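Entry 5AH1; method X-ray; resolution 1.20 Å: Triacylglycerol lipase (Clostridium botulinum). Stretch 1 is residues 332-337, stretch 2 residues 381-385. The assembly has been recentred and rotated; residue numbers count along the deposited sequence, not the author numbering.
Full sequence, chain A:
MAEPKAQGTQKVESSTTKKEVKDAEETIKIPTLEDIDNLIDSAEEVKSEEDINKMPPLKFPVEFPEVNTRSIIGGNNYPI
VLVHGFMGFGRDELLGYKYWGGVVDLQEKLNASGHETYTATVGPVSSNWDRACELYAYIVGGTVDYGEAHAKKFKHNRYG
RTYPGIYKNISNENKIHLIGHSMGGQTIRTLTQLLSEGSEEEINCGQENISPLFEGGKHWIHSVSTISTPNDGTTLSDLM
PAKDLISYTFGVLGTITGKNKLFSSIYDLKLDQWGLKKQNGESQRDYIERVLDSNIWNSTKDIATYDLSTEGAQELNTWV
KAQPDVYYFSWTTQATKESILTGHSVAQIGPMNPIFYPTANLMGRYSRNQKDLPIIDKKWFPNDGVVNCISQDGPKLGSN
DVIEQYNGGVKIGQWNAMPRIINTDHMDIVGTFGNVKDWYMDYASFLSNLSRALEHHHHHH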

# COMPACT_ATOMS: atom_id res chain seq x y z
N THR A 332 -11.72 4.06 -0.33
CA THR A 332 -12.05 3.14 0.75
C THR A 332 -12.79 1.93 0.16
O THR A 332 -13.76 2.10 -0.58
CB THR A 332 -12.98 3.83 1.78
OG1 THR A 332 -12.28 4.94 2.37
CG2 THR A 332 -13.41 2.85 2.87
N THR A 333 -12.29 0.74 0.47
CA THR A 333 -12.96 -0.51 0.14
C THR A 333 -13.66 -1.06 1.37
O THR A 333 -13.16 -0.92 2.49
CB THR A 333 -11.96 -1.54 -0.42
OG1 THR A 333 -10.69 -1.42 0.24
CG2 THR A 333 -11.74 -1.32 -1.91
N GLN A 334 -14.81 -1.71 1.16
CA GLN A 334 -15.57 -2.34 2.23
C GLN A 334 -16.17 -3.64 1.72
O GLN A 334 -16.67 -3.68 0.60
CB GLN A 334 -16.69 -1.43 2.71
CG GLN A 334 -17.59 -2.11 3.75
CD GLN A 334 -18.64 -1.20 4.32
OE1 GLN A 334 -18.67 0.01 4.06
NE2 GLN A 334 -19.51 -1.78 5.13
N ALA A 335 -16.11 -4.70 2.54
CA ALA A 335 -16.75 -5.96 2.18
C ALA A 335 -17.36 -6.66 3.40
O ALA A 335 -17.58 -7.87 3.38
CB ALA A 335 -15.79 -6.88 1.42
N THR A 336 -17.65 -5.89 4.44
CA THR A 336 -18.39 -6.37 5.59
C THR A 336 -19.79 -5.76 5.68
O THR A 336 -20.09 -4.73 5.05
CB THR A 336 -17.66 -6.06 6.91
OG1 THR A 336 -17.41 -4.66 7.02
CG2 THR A 336 -16.34 -6.81 7.00
N LYS A 337 -20.63 -6.39 6.49
CA LYS A 337 -21.94 -5.88 6.87
C LYS A 337 -22.07 -5.99 8.37
O LYS A 337 -21.35 -6.74 9.02
CB LYS A 337 -23.06 -6.70 6.20
CG LYS A 337 -23.01 -8.18 6.54
CD LYS A 337 -24.09 -8.97 5.85
CE LYS A 337 -23.96 -10.45 6.21
NZ LYS A 337 -24.95 -11.32 5.49
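Stretch 2 (381-385) FPNDG

Stretch 2, Phe381 to Gly385, lies against stretch 1 as an irregular loop with no helix or strand. Stretch 1 is loop where most of the contact falls and enters a strand at Thr336. The touching parts, 333 to 336 and 382 to 384, run 121° apart from end to end. Gln334 sits nearest Asp384, with CA atoms 4.3 Å apart, and Thr336 sits nearest Pro382, with CA atoms 5.8 Å apart. Thus the later residues of one stretch meet the earlier residues of the other. The contact is small, 294 Å² over both sides, and three hydrogen bonds hold it.

The central link is between backbones. Ala335 N donates to Asn383 O at 3.0 Å, with a nearly straight angle of 177°. Asn383 has an extended backbone, phi/psi -157/180.

Thr336 points its CB toward stretch 2. Its chi1 is 56° (p), and in this rotamer Thr336 OG1 accepts a hydrogen bond from Asn383 N at 3.0 Å and 167°. Thr336 OG1 also lies 3.4 Å from Pro382 CA. The methyl also touches the loop, with Thr336 CG2 3.6 Å from Asn383 OD1.

Thr333 makes the third link. Its CB points sideways, and chi1 of 36° is p, some way short of the ideal 60°. Thr333 OG1 donates to Asp384 OD2 at 2.7 Å, a short bond to a carboxylate. Asp384 is also p, chi1 67°, with chi2 near zero at 2°. Both of its carboxylate oxygens have further hydrogen-bonding partners outside the two stretches.

The CB of Asn383 points away from stretch 1, and its amide bonds to both sides of its own loop. With chi1 66° (p) and chi2 79°, the amide bridges two neighbours: Asn383 ND2 donates to Phe381 O at 2.9 Å, and Asn383 OD1 accepts from Gly385 N at 2.8 Å. These bonds tie the loop together on both sides of Asn383. Gly385 has phi/psi 102/-23, where a CB would be jammed against the carbonyl O of Asp384; this alone calls for glycine.

Gln334 also points its CB away. Its chi1 and chi2 are both t, 175°, and the extended chain lets Gln334 NE2 reach along its own stretch to Thr336 O at 3.0 Å. Across the contact, Gln334 NE2 comes only to 4.3 Å from Pro382 CB. The proline ring has a C-gamma exo pucker. Phe381 is m, chi1 -64°; the end of its side chain leads away from stretch 1 and makes no contact with it.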

# COMPACT_ATOMS: atom_id res chain seq x y z
N PHE A 381 -15.17 -1.22 13.34
CA PHE A 381 -15.53 -2.57 12.96
C PHE A 381 -15.62 -2.84 11.44
O PHE A 381 -15.13 -3.87 10.97
CB PHE A 381 -16.82 -3.05 13.63
CG PHE A 381 -16.75 -3.16 15.14
CD1 PHE A 381 -15.56 -3.13 15.87
CD2 PHE A 381 -17.93 -3.31 15.85
CE1 PHE A 381 -15.58 -3.24 17.26
CE2 PHE A 381 -17.95 -3.42 17.22
CZ PHE A 381 -16.77 -3.38 17.92
N PRO A 382 -16.29 -1.97 10.67
CA PRO A 382 -16.38 -2.26 9.23
C PRO A 382 -15.00 -2.33 8.58
O PRO A 382 -14.10 -1.54 8.90
CB PRO A 382 -17.21 -1.08 8.68
CG PRO A 382 -18.05 -0.65 9.86
CD PRO A 382 -17.13 -0.82 11.05
N ASN A 383 -14.83 -3.26 7.65
CA ASN A 383 -13.53 -3.44 7.02
C ASN A 383 -13.65 -4.11 5.65
O ASN A 383 -14.75 -4.40 5.18
CB ASN A 383 -12.58 -4.19 7.99
CG ASN A 383 -13.01 -5.62 8.25
OD1 ASN A 383 -12.77 -6.52 7.44
ND2 ASN A 383 -13.65 -5.85 9.40
N ASP A 384 -12.50 -4.31 5.01
CA ASP A 384 -12.43 -4.94 3.69
C ASP A 384 -11.70 -6.28 3.73
O ASP A 384 -11.28 -6.80 2.68
CB ASP A 384 -11.77 -4.01 2.67
CG ASP A 384 -10.29 -3.77 2.95
OD1 ASP A 384 -9.76 -4.36 3.92
OD2 ASP A 384 -9.67 -2.96 2.23
N GLY A 385 -11.55 -6.83 4.93
CA GLY A 385 -10.81 -8.06 5.16
C GLY A 385 -9.41 -7.84 5.72
O GLY A 385 -8.83 -8.75 6.33